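Local coordinates for signal transduction histidine kinase, LytS (Clostridium beijerinckii, PDB 5XSJ), which is the N-terminal part of a predicted membrane-bound sensor histidine kinase, which probably uses ATP to phosphorylate a histidine in two-component signalling, at residues N100-G103 / Y104-Y108. Residues are numbered along the deposited sequence; the frame is centred on the assembly and turned at random.
Sequences NKEG and YVFYY
Gly103 O accepts a hydrogen bond from Phe106 N (2.7 Å, N-H...O angle 155°), a backbone i to i+3 bond where the loop passes into helix 104-133. Behind it, helix 73-99 ends in a Schellman motif with Lys101 at positive phi. The Phe106 ring lies beside the Gly103 backbone, with Phe106 CD2 3.6 Å from Gly103 N, which is at the ring edge and near its plane. Val105 CG1 rests over one face of the same ring, toward its rim. The extended chain of Glu102 crosses Phe106 at about a right angle, bringing OE1 to 3.7 Å from Phe106 CB. Tyr107 has its CG between backbone N and carbonyl carbon (chi1 56°), which sends the ring back over Tyr104 CA, offset toward the rim, and puts its edge against Glu102 O, at 3.4 Å from CE2. Tyr107 also packs on Thr94 and Ala97 of helix 73-99 and on an apolar side chain of a neighbouring subunit, while its hydroxyl donates to a water (OH to water oxygen 2.8 Å) that in turn donates to Glu102 O (3.1 Å). Tyrosine thus combines apolar packing with a polar tip. The water bridge gives Glu102 O and the hydroxyl of the buried Tyr107 a shared partner, tying the loop to the first turn of the following helix.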
ATOM      1  N   ASN B 100      10.432 -23.309 -14.523  1.00 40.53           N
ATOM      2  CA  ASN B 100      11.101 -24.367 -13.765  1.00 40.76           C
ATOM      3  C   ASN B 100      10.188 -25.088 -12.785  1.00 43.03           C
ATOM      4  O   ASN B 100      10.640 -25.956 -12.039  1.00 44.26           O
ATOM      5  CB  ASN B 100      12.280 -23.798 -12.982  1.00 42.19           C
ATOM      6  CG  ASN B 100      13.583 -24.012 -13.684  1.00 49.77           C
ATOM      7  OD1 ASN B 100      14.161 -25.100 -13.617  1.00 56.54           O
ATOM      8  ND2 ASN B 100      14.067 -22.976 -14.370  1.00 49.11           N
ATOM      9  N   LYS B 101       8.916 -24.698 -12.773  1.00 42.12           N
ATOM     10  CA  LYS B 101       7.902 -25.279 -11.887  1.00 43.37           C
ATOM     11  C   LYS B 101       8.330 -25.252 -10.422  1.00 42.11           C
ATOM     12  O   LYS B 101       8.206 -26.235  -9.700  1.00 46.68           O
ATOM     13  CB  LYS B 101       7.568 -26.700 -12.342  1.00 42.66           C
ATOM     14  CG  LYS B 101       6.940 -26.718 -13.733  1.00 40.23           C
ATOM     15  CD  LYS B 101       6.588 -28.120 -14.195  1.00 46.53           C
ATOM     16  CE  LYS B 101       5.439 -28.709 -13.387  1.00 52.23           C
ATOM     17  NZ  LYS B 101       5.256 -30.163 -13.679  1.00 54.15           N
ATOM     18  N   GLU B 102       8.832 -24.102  -9.990  1.00 42.68           N
ATOM     19  CA  GLU B 102       9.238 -23.923  -8.609  1.00 44.38           C
ATOM     20  C   GLU B 102       8.080 -23.458  -7.741  1.00 41.00           C
ATOM     21  O   GLU B 102       7.077 -22.946  -8.241  1.00 40.65           O
ATOM     22  CB  GLU B 102      10.397 -22.934  -8.528  1.00 43.93           C
ATOM     23  CG  GLU B 102      11.606 -23.404  -9.323  1.00 47.82           C
ATOM     24  CD  GLU B 102      12.827 -22.539  -9.108  1.00 52.40           C
ATOM     25  OE1 GLU B 102      12.694 -21.430  -8.540  1.00 52.61           O
ATOM     26  OE2 GLU B 102      13.927 -22.978  -9.506  1.00 56.61           O
ATOM     27  N   GLY B 103       8.224 -23.654  -6.436  1.00 44.51           N
ATOM     28  CA  GLY B 103       7.218 -23.228  -5.480  1.00 43.91           C
ATOM     29  C   GLY B 103       7.016 -21.732  -5.558  1.00 41.75           C
ATOM     30  O   GLY B 103       7.984 -20.984  -5.748  1.00 40.86           O
ATOM     31  N   TYR B 104       5.757 -21.306  -5.431  1.00 44.32           N
ATOM     32  CA  TYR B 104       5.369 -19.884  -5.404  1.00 40.26           C
ATOM     33  C   TYR B 104       6.259 -19.072  -4.484  1.00 39.31           C
ATOM     34  O   TYR B 104       6.615 -17.939  -4.796  1.00 38.98           O
ATOM     35  CB  TYR B 104       3.904 -19.752  -4.980  1.00 40.21           C
ATOM     36  CG  TYR B 104       3.328 -18.341  -4.930  1.00 39.24           C
ATOM     37  CD1 TYR B 104       3.622 -17.396  -5.917  1.00 38.08           C
ATOM     38  CD2 TYR B 104       2.450 -17.971  -3.914  1.00 40.43           C
ATOM     39  CE1 TYR B 104       3.074 -16.109  -5.875  1.00 35.48           C
ATOM     40  CE2 TYR B 104       1.894 -16.690  -3.864  1.00 39.59           C
ATOM     41  CZ  TYR B 104       2.208 -15.769  -4.846  1.00 37.54           C
ATOM     42  OH  TYR B 104       1.650 -14.520  -4.789  1.00 40.21           O
ATOM     43  N   VAL B 105       6.626 -19.670  -3.357  1.00 39.07           N
ATOM     44  CA  VAL B 105       7.501 -19.037  -2.379  1.00 41.76           C
ATOM     45  C   VAL B 105       8.809 -18.553  -3.014  1.00 40.52           C
ATOM     46  O   VAL B 105       9.406 -17.572  -2.558  1.00 40.84           O
ATOM     47  CB  VAL B 105       7.812 -20.009  -1.196  1.00 44.82           C
ATOM     48  CG1 VAL B 105       8.651 -21.212  -1.666  1.00 45.97           C
ATOM     49  CG2 VAL B 105       8.498 -19.276  -0.058  1.00 41.91           C
ATOM     50  N   PHE B 106       9.236 -19.207  -4.089  1.00 40.83           N
ATOM     51  CA  PHE B 106      10.486 -18.830  -4.740  1.00 42.14           C
ATOM     52  C   PHE B 106      10.365 -17.653  -5.711  1.00 41.59           C
ATOM     53  O   PHE B 106      11.370 -17.010  -6.000  1.00 41.91           O
ATOM     54  CB  PHE B 106      11.097 -20.041  -5.456  1.00 44.80           C
ATOM     55  CG  PHE B 106      11.546 -21.111  -4.506  1.00 51.83           C
ATOM     56  CD1 PHE B 106      12.600 -20.872  -3.628  1.00 51.10           C
ATOM     57  CD2 PHE B 106      10.895 -22.338  -4.452  1.00 51.74           C
ATOM     58  CE1 PHE B 106      13.007 -21.842  -2.722  1.00 55.37           C
ATOM     59  CE2 PHE B 106      11.303 -23.321  -3.551  1.00 55.38           C
ATOM     60  CZ  PHE B 106      12.360 -23.073  -2.687  1.00 55.66           C
ATOM     61  N   TYR B 107       9.165 -17.355  -6.212  1.00 40.38           N
ATOM     62  CA  TYR B 107       9.036 -16.187  -7.087  1.00 37.88           C
ATOM     63  C   TYR B 107       8.022 -15.148  -6.620  1.00 35.84           C
ATOM     64  O   TYR B 107       7.719 -14.210  -7.357  1.00 33.61           O
ATOM     65  CB  TYR B 107       8.704 -16.617  -8.519  1.00 36.56           C
ATOM     66  CG  TYR B 107       7.472 -17.470  -8.706  1.00 36.17           C
ATOM     67  CD1 TYR B 107       6.234 -16.894  -8.983  1.00 34.21           C
ATOM     68  CD2 TYR B 107       7.553 -18.857  -8.664  1.00 39.83           C
ATOM     69  CE1 TYR B 107       5.109 -17.673  -9.182  1.00 36.47           C
ATOM     70  CE2 TYR B 107       6.432 -19.652  -8.862  1.00 38.07           C
ATOM     71  CZ  TYR B 107       5.213 -19.057  -9.118  1.00 39.72           C
ATOM     72  OH  TYR B 107       4.098 -19.839  -9.312  1.00 38.51           O
ATOM     73  N   TYR B 108       7.527 -15.301  -5.394  1.00 35.73           N
ATOM     74  CA  TYR B 108       6.563 -14.366  -4.832  1.00 35.62           C
ATOM     75  C   TYR B 108       7.087 -12.931  -4.865  1.00 34.31           C
ATOM     76  O   TYR B 108       6.417 -12.035  -5.368  1.00 33.99           O
ATOM     77  CB  TYR B 108       6.204 -14.763  -3.400  1.00 35.93           C
ATOM     78  CG  TYR B 108       5.386 -13.722  -2.678  1.00 37.74           C
ATOM     79  CD1 TYR B 108       4.015 -13.626  -2.878  1.00 38.21           C
ATOM     80  CD2 TYR B 108       5.989 -12.822  -1.798  1.00 37.03           C
ATOM     81  CE1 TYR B 108       3.258 -12.655  -2.222  1.00 38.16           C
ATOM     82  CE2 TYR B 108       5.246 -11.856  -1.140  1.00 38.71           C
ATOM     83  CZ  TYR B 108       3.882 -11.774  -1.353  1.00 40.01           C
ATOM     84  OH  TYR B 108       3.151 -10.802  -0.693  1.00 41.29           O
TER
HETATM   85  O   HOH W   1       4.085 -22.288  -7.980  1.00 39.24           O